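Long-range contacts in kojibiose phosphorylase (Gut metagenome, PDB 6W0P), which belongs to glycosyl hydrolase family 65, pairing an N-terminal beta-sandwich domain with a helical catalytic domain: residues A44-T49 against Y124-T129; I139-L144 against A153-S158; M215-K220 against K245-Y250. One frame throughout, in Å; residues are numbered along the deposited sequence.

Contact 1. Residues A44-T49 against Y124-T129; sequences AFFDET and YQRTFT
The guanidinium of Arg126 lies flat on the Phe46 ring while the carboxylates of two consecutive residues, Asp47 and Glu48, meet its edge. Ring and guanidinium planes are 12° apart, with Arg126 NH1 over the ring centre and 3.3 Å from Phe46 CD1; the cation-pi contact is off-centre at Arg126 CZ. Glu48 comes tip to tip and is gripped end-on: Arg126 NH2 donates to Glu48 OE1 at 2.6 Å and Arg126 NH1 to Glu48 OE2 at 2.9 Å, each on a syn lone pair. A bend at chi2 (-80°) turns Glu48 CD to face the arginine. The Asp47 side chain passes that of Arg126 the opposite way, accepting Arg126 NH2 on the anti lone pair of Asp47 OD2 at 2.9 Å; water 2 joins the same OD2 to Arg126 NE. Asp47 OD1 pairs with Arg143, so this carboxylate serves two arginines. Nearby, Ala44 CB packs 3.7 Å from Tyr124 CZ, and water 1 bridges Ala44 O and Tyr124 OH, which also bonds Arg115. Buried throughout, this salt-bridge network with a cation-pi stack fastens the loop between strands 40-42 and 58-60 to strand 123-132 of the N-terminal beta-sandwich domain.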
loop_
_atom_site.group_PDB
_atom_site.type_symbol
_atom_site.label_atom_id
_atom_site.label_comp_id
_atom_site.label_asym_id
_atom_site.label_seq_id
_atom_site.Cartn_x
_atom_site.Cartn_y
_atom_site.Cartn_z
ATOM N N ALA A 44 6.722 29.469 17.520
ATOM C CA ALA A 44 6.468 30.544 18.500
ATOM C C ALA A 44 5.906 29.923 19.780
ATOM O O ALA A 44 4.964 30.506 20.379
ATOM C CB ALA A 44 5.543 31.572 17.929
ATOM N N PHE A 45 6.472 28.785 20.187
ATOM C CA PHE A 45 6.100 28.116 21.444
ATOM C C PHE A 45 6.519 29.068 22.562
ATOM O O PHE A 45 7.515 29.770 22.403
ATOM C CB PHE A 45 6.736 26.730 21.547
ATOM C CG PHE A 45 8.242 26.740 21.568
ATOM C CD1 PHE A 45 8.929 26.946 22.753
ATOM C CD2 PHE A 45 8.962 26.564 20.403
ATOM C CE1 PHE A 45 10.318 26.968 22.770
ATOM C CE2 PHE A 45 10.346 26.607 20.414
ATOM C CZ PHE A 45 11.023 26.801 21.597
ATOM N N PHE A 46 5.706 29.126 23.608
ATOM C CA PHE A 46 5.981 29.833 24.879
ATOM C C PHE A 46 7.329 29.386 25.437
ATOM O O PHE A 46 7.630 28.184 25.436
ATOM C CB PHE A 46 4.855 29.581 25.888
ATOM C CG PHE A 46 3.554 30.263 25.548
ATOM C CD1 PHE A 46 3.435 31.072 24.423
ATOM C CD2 PHE A 46 2.457 30.133 26.380
ATOM C CE1 PHE A 46 2.243 31.727 24.133
ATOM C CE2 PHE A 46 1.266 30.778 26.081
ATOM C CZ PHE A 46 1.163 31.582 24.967
ATOM N N ASP A 47 8.103 30.355 25.918
ATOM C CA ASP A 47 9.441 30.133 26.522
ATOM C C ASP A 47 9.236 29.379 27.836
ATOM O O ASP A 47 9.805 28.303 27.975
ATOM C CB ASP A 47 10.149 31.467 26.727
ATOM C CG ASP A 47 10.002 32.354 25.508
ATOM O OD1 ASP A 47 10.925 32.340 24.682
ATOM O OD2 ASP A 47 8.944 33.026 25.383
ATOM N N GLU A 48 8.408 29.921 28.720
ATOM C CA GLU A 48 8.120 29.356 30.064
ATOM C C GLU A 48 7.364 28.041 29.892
ATOM O O GLU A 48 6.888 27.789 28.780
ATOM C CB GLU A 48 7.314 30.339 30.920
ATOM C CG GLU A 48 5.863 30.534 30.478
ATOM C CD GLU A 48 5.625 31.471 29.298
ATOM O OE1 GLU A 48 6.611 31.962 28.736
ATOM O OE2 GLU A 48 4.456 31.695 28.938
ATOM N N THR A 49 7.245 27.257 30.964
ATOM C CA THR A 49 6.365 26.053 31.025
ATOM C C THR A 49 4.960 26.400 30.501
ATOM O O THR A 49 4.385 27.410 30.918
ATOM C CB THR A 49 6.333 25.494 32.453
ATOM O OG1 THR A 49 7.654 25.037 32.742
ATOM C CG2 THR A 49 5.334 24.375 32.644
ATOM N N TYR A 124 10.175 39.056 17.638
ATOM C CA TYR A 124 9.022 38.312 18.183
ATOM C C TYR A 124 8.959 38.669 19.668
ATOM O O TYR A 124 9.946 38.444 20.396
ATOM C CB TYR A 124 9.141 36.817 17.880
ATOM C CG TYR A 124 8.062 36.022 18.560
ATOM C CD1 TYR A 124 6.734 36.285 18.295
ATOM C CD2 TYR A 124 8.355 35.073 19.518
ATOM C CE1 TYR A 124 5.719 35.604 18.937
ATOM C CE2 TYR A 124 7.347 34.395 20.188
ATOM C CZ TYR A 124 6.022 34.658 19.894
ATOM O OH TYR A 124 5.007 34.019 20.547
ATOM N N GLN A 125 7.841 39.261 20.082
ATOM C CA GLN A 125 7.660 39.868 21.416
ATOM C C GLN A 125 6.341 39.364 21.984
ATOM O O GLN A 125 5.318 39.398 21.273
ATOM C CB GLN A 125 7.678 41.393 21.322
ATOM C CG GLN A 125 8.263 42.079 22.538
ATOM C CD GLN A 125 8.230 43.581 22.414
ATOM O OE1 GLN A 125 7.160 44.187 22.353
ATOM N NE2 GLN A 125 9.408 44.198 22.384
ATOM N N ARG A 126 6.388 38.916 23.228
ATOM C CA ARG A 126 5.199 38.484 23.991
ATOM C C ARG A 126 5.225 39.255 25.304
ATOM O O ARG A 126 6.272 39.214 25.980
ATOM C CB ARG A 126 5.205 36.961 24.134
ATOM C CG ARG A 126 3.826 36.343 24.315
ATOM C CD ARG A 126 3.870 34.831 24.197
ATOM N NE ARG A 126 5.064 34.285 24.837
ATOM C CZ ARG A 126 5.097 33.639 26.006
ATOM N NH1 ARG A 126 3.990 33.414 26.693
ATOM N NH2 ARG A 126 6.257 33.213 26.485
ATOM N N THR A 127 4.135 39.964 25.604
ATOM C CA THR A 127 3.945 40.759 26.843
ATOM C C THR A 127 2.700 40.224 27.575
ATOM O O THR A 127 1.732 39.845 26.911
ATOM C CB THR A 127 3.873 42.249 26.483
ATOM O OG1 THR A 127 5.064 42.627 25.776
ATOM C CG2 THR A 127 3.694 43.136 27.693
ATOM N N PHE A 128 2.735 40.134 28.903
ATOM C CA PHE A 128 1.543 39.797 29.721
ATOM C C PHE A 128 1.817 40.191 31.172
ATOM O O PHE A 128 2.996 40.355 31.564
ATOM C CB PHE A 128 1.185 38.319 29.547
ATOM C CG PHE A 128 2.350 37.394 29.780
ATOM C CD1 PHE A 128 2.638 36.932 31.045
ATOM C CD2 PHE A 128 3.177 37.019 28.738
ATOM C CE1 PHE A 128 3.731 36.114 31.265
ATOM C CE2 PHE A 128 4.270 36.200 28.958
ATOM C CZ PHE A 128 4.556 35.760 30.224
ATOM N N THR A 129 0.753 40.391 31.945
ATOM C CA THR A 129 0.875 40.684 33.393
ATOM C C THR A 129 0.424 39.453 34.187
ATOM O O THR A 129 -0.734 39.028 34.053
ATOM C CB THR A 129 0.175 41.991 33.767
ATOM O OG1 THR A 129 0.753 43.024 32.957
ATOM C CG2 THR A 129 0.338 42.316 35.236
HETATM O O HOH W 1 6.073 32.583 22.339
HETATM O O HOH W 2 7.574 34.286 23.518
#

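Contact 2. Residues I139-L144 against A153-S158; sequences IIISRL and AYQMIS
Leu144, Ser158 and Tyr154 bury the largest areas where strands 135-145 and 152-161 run antiparallel as a hairpin. Leu144 and Tyr154 form a hydrogen-bonded pair, with Tyr154 N reaching Leu144 O at 3.0 Å and Leu144 N returning a bond to Tyr154 O. Their side chains share one face of the sheet, where Leu144 CB meets the edge of the tyrosine ring, 4.1 Å from Tyr154 CD2. Helix 282-300 packs on both through Val286 and Leu285, while the phenol OH bonds Asp146 and Asn152, next to the segments.

Ser158 sits across from Ile140 in another hydrogen-bonded pair, its N bonding Ile140 O at an angle of 172°. Its hydroxyl occupies the crowded position between backbone N and carbonyl carbon (chi1 84°), which lays OG against the isoleucine, 3.4 Å from Ile140 CB. Between these two pairs, Ser142 and Met156 exchange two further backbone bonds. Water 3 adds a polar link: it lies 2.5 Å from Ser142 OG, donates to Met156 O at 2.9 Å and more weakly to Ile140 O.

The other face carries Ile141, Arg143, Gln155 and Ile157. Ile141 CG1 is 4.3 Å from Ile157 CG2, and the Gln155 side chain lies beside that of Ile141, Gln155 NE2 4.1 Å from Ile141 CG2. The polar ends on this face find partners elsewhere, Arg143 at Asp47 and Gln155 at Arg249 and Phe92 O. The two strands are therefore joined mainly by backbone bonds, leaving one face to pack on a helix and the other to supply buried polar groups to neighbouring parts of the domain.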
loop_
_atom_site.group_PDB
_atom_site.type_symbol
_atom_site.label_atom_id
_atom_site.label_comp_id
_atom_site.label_asym_id
_atom_site.label_seq_id
_atom_site.Cartn_x
_atom_site.Cartn_y
_atom_site.Cartn_z
ATOM N N ILE A 139 5.662 40.903 32.364
ATOM C CA ILE A 139 6.735 40.096 31.713
ATOM C C ILE A 139 6.776 40.510 30.248
ATOM O O ILE A 139 5.719 40.418 29.597
ATOM C CB ILE A 139 6.445 38.581 31.779
ATOM C CG1 ILE A 139 6.076 38.094 33.183
ATOM C CG2 ILE A 139 7.606 37.794 31.174
ATOM C CD1 ILE A 139 7.096 38.398 34.207
ATOM N N ILE A 140 7.949 40.869 29.730
ATOM C CA ILE A 140 8.153 41.023 28.262
ATOM C C ILE A 140 9.230 40.026 27.854
ATOM O O ILE A 140 10.325 40.119 28.400
ATOM C CB ILE A 140 8.537 42.461 27.880
ATOM C CG1 ILE A 140 7.654 43.518 28.547
ATOM C CG2 ILE A 140 8.549 42.609 26.369
ATOM C CD1 ILE A 140 8.218 44.944 28.442
ATOM N N ILE A 141 8.910 39.108 26.935
ATOM C CA ILE A 141 9.873 38.113 26.382
ATOM C C ILE A 141 10.044 38.400 24.893
ATOM O O ILE A 141 9.069 38.297 24.136
ATOM C CB ILE A 141 9.427 36.675 26.675
ATOM C CG1 ILE A 141 9.253 36.474 28.178
ATOM C CG2 ILE A 141 10.387 35.669 26.067
ATOM C CD1 ILE A 141 8.708 35.133 28.560
ATOM N N SER A 142 11.264 38.772 24.517
ATOM C CA SER A 142 11.626 39.216 23.154
ATOM C C SER A 142 12.605 38.197 22.569
ATOM O O SER A 142 13.453 37.703 23.337
ATOM C CB SER A 142 12.174 40.621 23.202
ATOM O OG SER A 142 11.243 41.490 23.843
ATOM N N ARG A 143 12.456 37.837 21.290
ATOM C CA ARG A 143 13.473 36.995 20.619
ATOM C C ARG A 143 13.638 37.305 19.124
ATOM O O ARG A 143 12.723 37.864 18.453
ATOM C CB ARG A 143 13.242 35.509 20.908
ATOM C CG ARG A 143 11.843 34.973 20.667
ATOM C CD ARG A 143 11.657 33.660 21.408
ATOM N NE ARG A 143 10.885 32.713 20.611
ATOM C CZ ARG A 143 10.246 31.636 21.073
ATOM N NH1 ARG A 143 10.261 31.348 22.358
ATOM N NH2 ARG A 143 9.569 30.863 20.234
ATOM N N LEU A 144 14.825 36.926 18.664
ATOM C CA LEU A 144 15.408 37.141 17.324
ATOM C C LEU A 144 16.174 35.877 16.926
ATOM O O LEU A 144 16.862 35.298 17.781
ATOM C CB LEU A 144 16.417 38.291 17.384
ATOM C CG LEU A 144 15.911 39.704 17.632
ATOM C CD1 LEU A 144 17.100 40.614 17.913
ATOM C CD2 LEU A 144 15.135 40.250 16.446
ATOM N N ALA A 153 21.111 33.110 17.974
ATOM C CA ALA A 153 19.740 33.450 18.425
ATOM C C ALA A 153 19.853 34.301 19.689
ATOM O O ALA A 153 20.790 34.085 20.479
ATOM C CB ALA A 153 18.940 32.195 18.703
ATOM N N TYR A 154 18.919 35.208 19.899
ATOM C CA TYR A 154 18.940 36.141 21.044
ATOM C C TYR A 154 17.578 36.132 21.727
ATOM O O TYR A 154 16.516 36.040 21.044
ATOM C CB TYR A 154 19.304 37.538 20.552
ATOM C CG TYR A 154 20.482 37.531 19.612
ATOM C CD1 TYR A 154 21.720 37.085 20.036
ATOM C CD2 TYR A 154 20.356 37.958 18.297
ATOM C CE1 TYR A 154 22.803 37.064 19.177
ATOM C CE2 TYR A 154 21.433 37.947 17.429
ATOM C CZ TYR A 154 22.669 37.525 17.874
ATOM O OH TYR A 154 23.722 37.489 17.006
ATOM N N GLN A 155 17.603 36.288 23.043
ATOM C CA GLN A 155 16.383 36.337 23.872
ATOM C C GLN A 155 16.600 37.401 24.931
ATOM O O GLN A 155 17.693 37.450 25.492
ATOM C CB GLN A 155 16.110 34.984 24.522
ATOM C CG GLN A 155 14.805 34.928 25.296
ATOM C CD GLN A 155 14.656 33.577 25.948
ATOM O OE1 GLN A 155 15.575 33.087 26.604
ATOM N NE2 GLN A 155 13.502 32.956 25.740
ATOM N N MET A 156 15.588 38.211 25.167
ATOM C CA MET A 156 15.592 39.236 26.217
ATOM C C MET A 156 14.321 39.031 27.035
ATOM O O MET A 156 13.252 38.827 26.438
ATOM C CB MET A 156 15.637 40.648 25.634
ATOM C CG MET A 156 15.847 41.719 26.679
ATOM S SD MET A 156 16.130 43.357 25.969
ATOM C CE MET A 156 14.605 43.690 25.073
ATOM N N ILE A 157 14.486 39.017 28.357
ATOM C CA ILE A 157 13.405 38.835 29.358
ATOM C C ILE A 157 13.493 40.008 30.336
ATOM O O ILE A 157 14.561 40.186 30.961
ATOM C CB ILE A 157 13.543 37.478 30.073
ATOM C CG1 ILE A 157 13.698 36.321 29.086
ATOM C CG2 ILE A 157 12.366 37.262 31.006
ATOM C CD1 ILE A 157 14.249 35.058 29.702
ATOM N N SER A 158 12.407 40.771 30.443
ATOM C CA SER A 158 12.233 41.856 31.433
ATOM C C SER A 158 11.066 41.546 32.390
ATOM O O SER A 158 10.049 40.968 31.963
ATOM C CB SER A 158 12.033 43.151 30.745
ATOM O OG SER A 158 10.682 43.297 30.391
HETATM O O HOH W 3 11.894 41.435 26.210
#

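Contact 3. Residues M215-K220 against K245-Y250; sequences MRTNLK and KTITRY
Backbone hydrogen bonds tie Arg216 to Tyr250 in both directions: Tyr250 N reaches Arg216 O at 2.9 Å and Arg216 N reaches Tyr250 O at 3.1 Å. Pairing slackens further along, where Asn218 N to Thr248 O is a weak bond of 3.5 Å. A close CA-H...O contact, Met215 CA to Tyr250 O at 3.0 Å, supplements them.

One side chain takes over the role of the backbone. Asn218 CG stands between the backbone N and the carbonyl carbon (chi1 59°), and OD1 accepts Thr248 N at 3.0 Å in a nearly straight bond (173°), although the donor lies 43° out of the carboxamide plane. Asn218 ND2 then donates to water 4, which also bonds the hydroxyls of Thr246 and Thr248. Water 5 donates to Tyr250 OH and is held weakly by the same ND2; the tyrosine OH also bonds Phe280 O.

Van der Waals contacts, one of them through sulfur, make up the rest. Met215 SD approaches Arg249 NH1 obliquely at 3.3 Å, while that guanidinium is held by Gln155 OE1 and the backbone oxygens of His172 and Lys93. Leu219 CB rests 4.1 Å from Ile247 CD1, which also touches Thr217 OG1, a hydroxyl bonded to Tyr235. Leu219 and Lys245 meet tip to tip, Leu219 CD1 being 4.0 Å from Lys245 NZ.

The arrangement is that of neighbouring antiparallel strands of a beta-sandwich parting at one end, where strand 210-217 runs out into a loop with exposed residues and an asparagine side chain carries the pairing on.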
loop_
_atom_site.group_PDB
_atom_site.type_symbol
_atom_site.label_atom_id
_atom_site.label_comp_id
_atom_site.label_asym_id
_atom_site.label_seq_id
_atom_site.Cartn_x
_atom_site.Cartn_y
_atom_site.Cartn_z
ATOM N N MET A 215 25.181 29.077 25.482
ATOM C CA MET A 215 24.572 30.364 25.866
ATOM C C MET A 215 25.422 31.061 26.928
ATOM O O MET A 215 26.260 30.422 27.568
ATOM C CB MET A 215 23.149 30.178 26.385
ATOM C CG MET A 215 23.060 29.394 27.652
ATOM S SD MET A 215 21.374 29.504 28.258
ATOM C CE MET A 215 21.375 28.252 29.540
ATOM N N ARG A 216 25.208 32.361 27.034
ATOM C CA ARG A 216 25.746 33.244 28.088
ATOM C C ARG A 216 24.828 34.462 28.140
ATOM O O ARG A 216 24.046 34.638 27.174
ATOM C CB ARG A 216 27.171 33.678 27.754
ATOM C CG ARG A 216 27.228 34.693 26.629
ATOM C CD ARG A 216 28.641 34.891 26.156
ATOM N NE ARG A 216 29.384 35.814 26.997
ATOM C CZ ARG A 216 30.559 35.544 27.553
ATOM N NH1 ARG A 216 31.110 34.344 27.414
ATOM N NH2 ARG A 216 31.167 36.463 28.286
ATOM N N THR A 217 24.956 35.285 29.181
ATOM C CA THR A 217 23.976 36.355 29.515
ATOM C C THR A 217 24.770 37.580 29.971
ATOM O O THR A 217 26.008 37.488 30.006
ATOM C CB THR A 217 22.922 35.864 30.526
ATOM O OG1 THR A 217 23.469 35.843 31.846
ATOM C CG2 THR A 217 22.385 34.485 30.206
ATOM N N ASN A 218 24.067 38.679 30.236
ATOM C CA ASN A 218 24.635 39.944 30.771
ATOM C C ASN A 218 24.403 39.971 32.295
ATOM O O ASN A 218 24.209 41.033 32.858
ATOM C CB ASN A 218 24.057 41.161 30.022
ATOM C CG ASN A 218 22.544 41.261 30.119
ATOM O OD1 ASN A 218 21.906 40.357 30.651
ATOM N ND2 ASN A 218 21.947 42.333 29.610
ATOM N N LEU A 219 24.402 38.834 32.962
ATOM C CA LEU A 219 24.217 38.797 34.429
ATOM C C LEU A 219 24.822 37.498 34.963
ATOM O O LEU A 219 24.458 36.397 34.456
ATOM C CB LEU A 219 22.720 38.919 34.745
ATOM C CG LEU A 219 22.359 39.049 36.230
ATOM C CD1 LEU A 219 22.864 40.360 36.820
ATOM C CD2 LEU A 219 20.857 38.943 36.435
ATOM N N LYS A 220 25.733 37.622 35.932
ATOM C CA LYS A 220 26.251 36.471 36.721
ATOM C C LYS A 220 25.051 35.712 37.313
ATOM O O LYS A 220 24.189 36.359 37.933
ATOM C CB LYS A 220 27.207 36.935 37.829
ATOM C CG LYS A 220 27.874 35.809 38.610
ATOM C CD LYS A 220 28.854 34.980 37.795
ATOM C CE LYS A 220 29.221 33.681 38.485
ATOM N NZ LYS A 220 30.320 32.982 37.780
ATOM N N LYS A 245 13.603 44.969 35.428
ATOM C CA LYS A 245 14.821 44.138 35.510
ATOM C C LYS A 245 14.865 43.292 34.238
ATOM O O LYS A 245 13.906 42.548 34.007
ATOM C CB LYS A 245 14.758 43.281 36.779
ATOM C CG LYS A 245 15.909 42.310 36.969
ATOM C CD LYS A 245 17.186 43.007 37.383
ATOM C CE LYS A 245 18.394 42.084 37.391
ATOM N NZ LYS A 245 19.625 42.784 36.935
ATOM N N THR A 246 15.909 43.436 33.429
ATOM C CA THR A 246 16.033 42.752 32.116
ATOM C C THR A 246 17.275 41.883 32.167
ATOM O O THR A 246 18.209 42.307 32.784
ATOM C CB THR A 246 16.136 43.702 30.910
ATOM O OG1 THR A 246 17.406 44.358 30.908
ATOM C CG2 THR A 246 15.076 44.775 30.894
ATOM N N ILE A 247 17.254 40.756 31.467
ATOM C CA ILE A 247 18.445 39.917 31.165
ATOM C C ILE A 247 18.406 39.600 29.664
ATOM O O ILE A 247 17.291 39.445 29.122
ATOM C CB ILE A 247 18.441 38.664 32.059
ATOM C CG1 ILE A 247 19.664 37.779 31.828
ATOM C CG2 ILE A 247 17.159 37.872 31.910
ATOM C CD1 ILE A 247 19.804 36.670 32.867
ATOM N N THR A 248 19.571 39.534 29.015
ATOM C CA THR A 248 19.703 39.115 27.597
ATOM C C THR A 248 20.426 37.773 27.540
ATOM O O THR A 248 21.518 37.677 28.118
ATOM C CB THR A 248 20.431 40.182 26.781
ATOM O OG1 THR A 248 19.679 41.371 27.000
ATOM C CG2 THR A 248 20.528 39.837 25.313
ATOM N N ARG A 249 19.810 36.783 26.895
ATOM C CA ARG A 249 20.432 35.485 26.555
ATOM C C ARG A 249 20.939 35.506 25.105
ATOM O O ARG A 249 20.110 35.730 24.184
ATOM C CB ARG A 249 19.424 34.348 26.711
ATOM C CG ARG A 249 20.090 32.987 26.737
ATOM C CD ARG A 249 19.259 31.906 26.097
ATOM N NE ARG A 249 17.944 31.745 26.706
ATOM C CZ ARG A 249 17.475 30.618 27.214
ATOM N NH1 ARG A 249 18.235 29.543 27.248
ATOM N NH2 ARG A 249 16.235 30.552 27.669
ATOM N N TYR A 250 22.239 35.251 24.931
ATOM C CA TYR A 250 22.910 34.988 23.635
ATOM C C TYR A 250 23.047 33.477 23.465
ATOM O O TYR A 250 23.522 32.800 24.410
ATOM C CB TYR A 250 24.272 35.677 23.595
ATOM C CG TYR A 250 24.188 37.159 23.849
ATOM C CD1 TYR A 250 24.201 37.650 25.139
ATOM C CD2 TYR A 250 24.058 38.074 22.811
ATOM C CE1 TYR A 250 24.121 39.010 25.398
ATOM C CE2 TYR A 250 23.953 39.440 23.056
ATOM C CZ TYR A 250 23.994 39.913 24.359
ATOM O OH TYR A 250 23.928 41.238 24.674
HETATM O O HOH W 4 18.965 42.691 29.184
HETATM O O HOH W 5 23.804 43.384 26.868
#

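All three contacts lie in the N-terminal domain and reach one large antiparallel sheet, in which strands 123-132, 135-145, 152-161, 245-256 and 210-217 follow one another. They come in series along the chain. Centres of contacts 1 and 2 are about 9 Å apart and those of contacts 2 and 3 about 10 Å; contacts 1 and 3, about 17 Å apart between centres, do not touch. Contact 2 therefore stands in the middle: its strand 135-145 neighbours strand 123-132 of contact 1, and its strand 152-161 neighbours strand 245-256 of contact 3. Buried charged and polar side chains also connect the loop 44-49 across successive strands, adding side-chain links to the sheet's backbone bonding.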